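Local coordinates for protein dehalogenase (Rhodospirillaceae, PDB 6A41) that probably releases halide from vicinal haloalcohols with closure to epoxides, as halohydrin dehalogenases of the short-chain dehydrogenase/reductase fold do, at residues K15-G18 / H19-R23; V182-P185 / D186-P189; I221-L224 / C225-G228. All coordinates share one frame; numbering follows the deposited sequence.

Interaction 1: residues K15-G18 / H19-R23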
loop_
_atom_site.group_PDB
_atom_site.type_symbol
_atom_site.label_atom_id
_atom_site.label_comp_id
_atom_site.label_asym_id
_atom_site.label_seq_id
_atom_site.Cartn_x
_atom_site.Cartn_y
_atom_site.Cartn_z
ATOM N N LYS A 15 28.198 9.148 -0.342
ATOM C CA LYS A 15 27.492 7.886 -0.127
ATOM C C LYS A 15 26.357 7.751 -1.109
ATOM O O LYS A 15 25.883 8.740 -1.682
ATOM C CB LYS A 15 26.835 7.896 1.249
ATOM C CG LYS A 15 27.878 7.750 2.346
ATOM C CD LYS A 15 27.243 7.981 3.680
ATOM C CE LYS A 15 26.910 6.730 4.420
ATOM N NZ LYS A 15 28.030 5.805 4.699
ATOM N N PHE A 16 25.903 6.527 -1.205
ATOM C CA PHE A 16 24.565 6.149 -1.752
ATOM C C PHE A 16 24.273 6.866 -3.092
ATOM O O PHE A 16 24.983 6.607 -4.059
ATOM C CB PHE A 16 23.506 6.499 -0.645
ATOM C CG PHE A 16 22.143 5.804 -0.783
ATOM C CD1 PHE A 16 21.934 4.697 -1.647
ATOM C CD2 PHE A 16 21.118 6.212 0.010
ATOM C CE1 PHE A 16 20.705 4.100 -1.752
ATOM C CE2 PHE A 16 19.906 5.576 -0.026
ATOM C CZ PHE A 16 19.692 4.526 -0.871
ATOM N N ALA A 17 23.297 7.770 -3.174
ATOM C CA ALA A 17 22.880 8.304 -4.456
ATOM C C ALA A 17 23.580 9.622 -4.811
ATOM O O ALA A 17 23.239 10.297 -5.808
ATOM C CB ALA A 17 21.401 8.556 -4.449
ATOM N N GLY A 18 24.580 10.017 -4.026
ATOM C CA GLY A 18 25.197 11.373 -4.229
ATOM C C GLY A 18 25.798 11.651 -5.609
ATOM O O GLY A 18 25.600 12.737 -6.211
ATOM N N HIS A 19 26.631 10.743 -6.073
ATOM C CA HIS A 19 27.272 10.932 -7.326
ATOM C C HIS A 19 26.333 10.890 -8.495
ATOM O O HIS A 19 26.444 11.726 -9.404
ATOM C CB HIS A 19 28.413 9.923 -7.520
ATOM C CG HIS A 19 29.599 10.245 -6.670
ATOM N ND1 HIS A 19 30.864 9.801 -6.986
ATOM C CD2 HIS A 19 29.742 11.115 -5.643
ATOM C CE1 HIS A 19 31.713 10.286 -6.082
ATOM N NE2 HIS A 19 31.057 11.075 -5.257
ATOM N N GLY A 20 25.443 9.880 -8.501
ATOM C CA GLY A 20 24.405 9.773 -9.614
ATOM C C GLY A 20 23.606 11.060 -9.653
ATOM O O GLY A 20 23.367 11.602 -10.703
ATOM N N THR A 21 23.147 11.531 -8.465
ATOM C CA THR A 21 22.329 12.672 -8.436
ATOM C C THR A 21 23.142 13.908 -8.899
ATOM O O THR A 21 22.649 14.675 -9.638
ATOM C CB THR A 21 21.735 12.932 -7.051
ATOM O OG1 THR A 21 21.005 11.731 -6.629
ATOM C CG2 THR A 21 20.776 14.124 -7.109
ATOM N N THR A 22 24.378 14.075 -8.431
ATOM C CA THR A 22 25.174 15.248 -8.842
ATOM C C THR A 22 25.290 15.318 -10.362
ATOM O O THR A 22 25.066 16.365 -11.007
ATOM C CB THR A 22 26.597 15.124 -8.280
ATOM O OG1 THR A 22 26.565 15.206 -6.875
ATOM C CG2 THR A 22 27.488 16.241 -8.801
ATOM N N ARG A 23 25.660 14.163 -10.888
ATOM C CA ARG A 23 25.920 13.983 -12.328
ATOM C C ARG A 23 24.713 14.349 -13.212
ATOM O O ARG A 23 24.821 15.144 -14.207
ATOM C CB ARG A 23 26.349 12.532 -12.632
ATOM C CG ARG A 23 26.789 12.327 -14.047
ATOM C CD ARG A 23 27.165 10.862 -14.426
ATOM N NE ARG A 23 28.206 10.444 -13.543
ATOM C CZ ARG A 23 28.160 9.582 -12.525
ATOM N NH1 ARG A 23 27.126 8.900 -12.195
ATOM N NH2 ARG A 23 29.290 9.431 -11.819
HETATM O O HOH W 1 27.685 8.891 -4.121
HETATM O O HOH W 2 25.596 7.654 -6.695
#
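The imidazole of His19 turns an edge to Gly18: CD2 lies 4.0 Å from Gly18 C, close to the ring plane. Its NE2 is held by Glu14, and Phe52 meets the ring edge-to-face. The guanidinium of Arg23 has His19 O above one face, offset toward the rim, while NH1 forms a salt bridge with Asp215.

The first turn of helix 18-27 is gripped by two threonines. Thr21 N reaches Ala17 O at 2.9 Å, nearly straight out from the carbonyl, and Thr21 OG1 bonds to the same oxygen at 2.8 Å from above its plane. A chi1 of -56° folds this hydroxyl back beside its own backbone N. Thr22 repeats the pattern, OG1 lying 2.7 Å from Gly18 O, with its N and OG1 on opposite faces of that carbonyl; OG1 also bonds to Tyr48 OH. Small Ala17, the N-cap residue, fits against Leu217 and Ile221.

One water accepts from His19 N; another links Phe16 O to Gly20 N, 2.9 Å from each. Water and paired hydroxyls thus satisfy the turn that carries the dinucleotide-binding glycine motif in related reductases and here holds Phe16, consistent with loss of the cofactor site in halohydrin dehalogenases.

Interaction 2: residues V182-P185 / D186-P189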
loop_
_atom_site.group_PDB
_atom_site.type_symbol
_atom_site.label_atom_id
_atom_site.label_comp_id
_atom_site.label_asym_id
_atom_site.label_seq_id
_atom_site.Cartn_x
_atom_site.Cartn_y
_atom_site.Cartn_z
ATOM N N VAL A 182 20.384 -0.849 -6.671
ATOM C CA VAL A 182 21.009 0.167 -7.495
ATOM C C VAL A 182 22.493 0.181 -7.156
ATOM O O VAL A 182 22.840 0.277 -5.957
ATOM C CB VAL A 182 20.463 1.557 -7.286
ATOM C CG1 VAL A 182 21.252 2.569 -8.144
ATOM C CG2 VAL A 182 18.991 1.610 -7.590
ATOM N N GLU A 183 23.341 0.033 -8.186
ATOM C CA GLU A 183 24.812 0.124 -8.015
ATOM C C GLU A 183 25.084 1.376 -7.211
ATOM O O GLU A 183 24.744 2.478 -7.632
ATOM C CB GLU A 183 25.523 0.206 -9.335
ATOM C CG GLU A 183 25.280 -1.048 -10.142
ATOM C CD GLU A 183 25.840 -0.972 -11.586
ATOM O OE1 GLU A 183 26.414 0.072 -11.962
ATOM O OE2 GLU A 183 25.681 -1.966 -12.313
ATOM N N ASN A 184 25.738 1.195 -6.064
ATOM C CA ASN A 184 26.078 2.276 -5.205
ATOM C C ASN A 184 27.028 1.862 -4.183
ATOM O O ASN A 184 27.053 0.687 -3.819
ATOM C CB ASN A 184 24.823 2.944 -4.631
ATOM C CG ASN A 184 24.220 2.272 -3.446
ATOM O OD1 ASN A 184 24.752 2.424 -2.329
ATOM N ND2 ASN A 184 22.998 1.678 -3.617
ATOM N N PRO A 185 27.727 2.829 -3.608
ATOM C CA PRO A 185 28.791 2.378 -2.718
ATOM C C PRO A 185 28.394 1.794 -1.390
ATOM O O PRO A 185 29.221 1.102 -0.792
ATOM C CB PRO A 185 29.658 3.630 -2.576
ATOM C CG PRO A 185 28.733 4.756 -2.796
ATOM C CD PRO A 185 27.831 4.293 -3.870
ATOM N N ASP A 186 27.193 2.078 -0.904
ATOM C CA ASP A 186 26.710 1.644 0.413
ATOM C C ASP A 186 26.126 0.225 0.443
ATOM O O ASP A 186 26.473 -0.592 1.304
ATOM C CB ASP A 186 25.747 2.689 0.996
ATOM C CG ASP A 186 26.514 3.876 1.435
ATOM O OD1 ASP A 186 26.921 4.725 0.559
ATOM O OD2 ASP A 186 26.902 3.889 2.621
ATOM N N TYR A 187 25.261 -0.068 -0.513
ATOM C CA TYR A 187 24.510 -1.298 -0.530
ATOM C C TYR A 187 24.897 -2.252 -1.682
ATOM O O TYR A 187 24.638 -3.445 -1.541
ATOM C CB TYR A 187 23.008 -0.945 -0.562
ATOM C CG TYR A 187 22.642 -0.060 0.646
ATOM C CD1 TYR A 187 22.895 -0.478 1.922
ATOM C CD2 TYR A 187 22.176 1.193 0.469
ATOM C CE1 TYR A 187 22.704 0.389 3.016
ATOM C CE2 TYR A 187 21.898 2.055 1.554
ATOM C CZ TYR A 187 22.091 1.624 2.808
ATOM O OH TYR A 187 21.916 2.522 3.887
ATOM N N PHE A 188 25.376 -1.721 -2.852
ATOM C CA PHE A 188 25.677 -2.575 -4.031
ATOM C C PHE A 188 27.023 -2.134 -4.592
ATOM O O PHE A 188 27.078 -1.556 -5.648
ATOM C CB PHE A 188 24.519 -2.555 -5.072
ATOM C CG PHE A 188 23.266 -3.110 -4.493
ATOM C CD1 PHE A 188 23.084 -4.475 -4.442
ATOM C CD2 PHE A 188 22.366 -2.219 -3.821
ATOM C CE1 PHE A 188 21.977 -4.997 -3.723
ATOM C CE2 PHE A 188 21.284 -2.712 -3.128
ATOM C CZ PHE A 188 21.082 -4.116 -3.112
ATOM N N PRO A 189 28.061 -2.340 -3.830
ATOM C CA PRO A 189 29.349 -1.809 -4.211
ATOM C C PRO A 189 30.056 -2.713 -5.195
ATOM O O PRO A 189 29.592 -3.824 -5.438
ATOM C CB PRO A 189 30.133 -1.770 -2.867
ATOM C CG PRO A 189 29.599 -2.948 -2.127
ATOM C CD PRO A 189 28.100 -2.938 -2.455
#
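Val182 O packs obliquely against the ring of Phe188, 3.3 Å from CD2. The same oxygen takes a 2.7 Å hydrogen bond from Asn184 ND2, bent to 134° at the hydrogen. The valine side chain itself turns away, and it packs on Phe231 of the second subunit. Glu183 contributes mainly backbone, its CA lying 3.7 Å from Phe188 O.

Asn184 carries most of the contact. Its N donates to Phe188 O and its O accepts from Phe188 N, both at 3.1 Å, which makes a single antiparallel bridge of the hydrogen-bonded type. With chi1 at 82°, CG sits between the backbone N and the carbonyl carbon, and OD1 swings over the turn. There it receives Asp186 N at 2.8 Å and Tyr187 N at 3.1 Å, both from the same face of the amide; the first of these bonds closes an Asx turn. ND2 comes to the edge of the Phe188 ring, the amide standing 80° from the ring plane.

Pro185, its phi restricted by the ring, suits the turn; its CG also packs on Asp186 OD1 at 3.8 Å, and its O lies near Pro189 CB. The Asp186 carboxylate serves Lys15 and Phe16 N, and Tyr187 OH bonds to Tyr86 O. The loop follows strand 172-179, and since Tyr187 meets Tyr149 it probably helps line the active-site side of the fold. Asparagine is apt here because one amide both accepts and donates. Two accepted N-H groups and one donated N-H fix the amide's rotation, and with it the shape of the loop.

Interaction 3: residues I221-L224 / C225-G228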
loop_
_atom_site.group_PDB
_atom_site.type_symbol
_atom_site.label_atom_id
_atom_site.label_comp_id
_atom_site.label_asym_id
_atom_site.label_seq_id
_atom_site.Cartn_x
_atom_site.Cartn_y
_atom_site.Cartn_z
ATOM N N ILE A 221 15.508 11.056 -8.719
ATOM C CA ILE A 221 15.616 12.148 -7.750
ATOM C C ILE A 221 15.542 13.512 -8.421
ATOM O O ILE A 221 14.747 14.411 -7.938
ATOM C CB ILE A 221 16.887 11.947 -6.887
ATOM C CG1 ILE A 221 16.888 10.673 -6.072
ATOM C CG2 ILE A 221 17.227 13.194 -6.088
ATOM C CD1 ILE A 221 18.318 10.207 -5.669
ATOM N N CYS A 222 16.273 13.715 -9.519
ATOM C CA CYS A 222 16.181 14.914 -10.286
ATOM C C CYS A 222 14.763 15.243 -10.805
ATOM O O CYS A 222 14.274 16.373 -10.699
ATOM C CB CYS A 222 17.148 14.934 -11.453
ATOM S SG CYS A 222 18.846 15.169 -10.864
ATOM N N PHE A 223 14.091 14.202 -11.307
ATOM C CA PHE A 223 12.734 14.412 -11.701
ATOM C C PHE A 223 11.867 14.965 -10.495
ATOM O O PHE A 223 11.157 16.009 -10.686
ATOM C CB PHE A 223 12.079 13.118 -12.278
ATOM C CG PHE A 223 10.536 13.280 -12.430
ATOM C CD1 PHE A 223 10.028 14.149 -13.362
ATOM C CD2 PHE A 223 9.685 12.611 -11.559
ATOM C CE1 PHE A 223 8.616 14.414 -13.474
ATOM C CE2 PHE A 223 8.309 12.792 -11.642
ATOM C CZ PHE A 223 7.801 13.673 -12.572
ATOM N N LEU A 224 11.974 14.386 -9.299
ATOM C CA LEU A 224 11.153 14.865 -8.182
ATOM C C LEU A 224 11.540 16.283 -7.752
ATOM O O LEU A 224 10.652 17.004 -7.264
ATOM C CB LEU A 224 11.226 13.936 -6.976
ATOM C CG LEU A 224 10.605 12.566 -7.321
ATOM C CD1 LEU A 224 11.019 11.591 -6.225
ATOM C CD2 LEU A 224 9.078 12.627 -7.499
ATOM N N CYS A 225 12.805 16.686 -7.965
ATOM C CA CYS A 225 13.252 18.096 -7.776
ATOM C C CYS A 225 12.718 19.122 -8.807
ATOM O O CYS A 225 12.848 20.308 -8.554
ATOM C CB CYS A 225 14.772 18.203 -7.674
ATOM S SG CYS A 225 15.511 17.241 -6.360
ATOM N N SER A 226 12.203 18.668 -9.950
ATOM C CA SER A 226 11.860 19.525 -11.075
ATOM C C SER A 226 10.501 20.146 -10.888
ATOM O O SER A 226 9.588 19.662 -10.073
ATOM C CB SER A 226 11.903 18.752 -12.471
ATOM O OG SER A 226 10.736 17.868 -12.588
ATOM N N ASP A 227 10.301 21.162 -11.692
ATOM C CA ASP A 227 8.971 21.833 -11.735
ATOM C C ASP A 227 7.857 20.930 -12.222
ATOM O O ASP A 227 6.757 20.993 -11.727
ATOM C CB ASP A 227 9.022 23.065 -12.595
ATOM C CG ASP A 227 9.721 24.151 -11.937
ATOM O OD1 ASP A 227 10.259 24.063 -10.783
ATOM O OD2 ASP A 227 9.852 25.156 -12.644
ATOM N N GLY A 228 8.196 20.003 -13.133
ATOM C CA GLY A 228 7.240 19.103 -13.656
ATOM C C GLY A 228 6.683 18.117 -12.620
ATOM O O GLY A 228 5.578 17.609 -12.816
#
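Ser226 holds Phe223 O twice. Its OG donates at 2.7 Å in the carbonyl plane, on a lone pair, while Ser226 N comes to the same oxygen at 3.0 Å from well above that plane, 59° out of it. A chi1 of 74° tucks the hydroxyl between the backbone N and the carbonyl carbon, so that it reaches back three residues; serine is small enough to do this in a buried place. One residue earlier, Cys225 N bonds to Ile221 O at 3.0 Å, in the carbonyl plane, and continues the helical pattern.

Around these bonds the packing is apolar. Cys225 SG lies 4.4 Å from Ile221 CG2, and the compact thiol fits against Ala79, Val81 and Val132 of the central sheet. The end of the Phe223 side chain comes back toward the turn, with CD1 3.9 Å from Ser226 OG and CE1 4.3 Å from Gly228 C. Beyond, this ring stacks on Phe223 of the second subunit. Leu224 packs on Val132, and Cys222 faces Ile24 and Ala25 of helix 18-27.

This is the C-terminal part of helix 214-225, on the way to strand 236-239, in the Rossmann-type fold of short-chain dehydrogenases/reductases. In tetrameric members the last long helix and the final strand commonly form one subunit interface, consistent with the phenylalanine pair here.

In the fold
Interaction 1 stands between the other two. Its centre is 11 Å from that of interaction 2, and Lys15 NZ to Asp186 OD2 (salt bridge, 3.0 Å) and Phe16 N to Asp186 OD1 (probable hydrogen bond, 2.7 Å) join them. On interaction 3, 15 Å away between centres, it rests through Ile221 CD1, 3.2 Å from Thr21 OG1 and 3.7 Å from Ala17 CB. Interactions 2 and 3 do not touch. Phe16 and Tyr187 meet edge-to-face, and Tyr187 also contacts Tyr149, which, with Arg153, probably corresponds to the Tyr and Arg of the family's Ser-Tyr-Arg triad. Interactions 1 and 2 therefore probably border the halide pocket; interaction 3 packs on the second subunit, which Val182 of interaction 2 also touches.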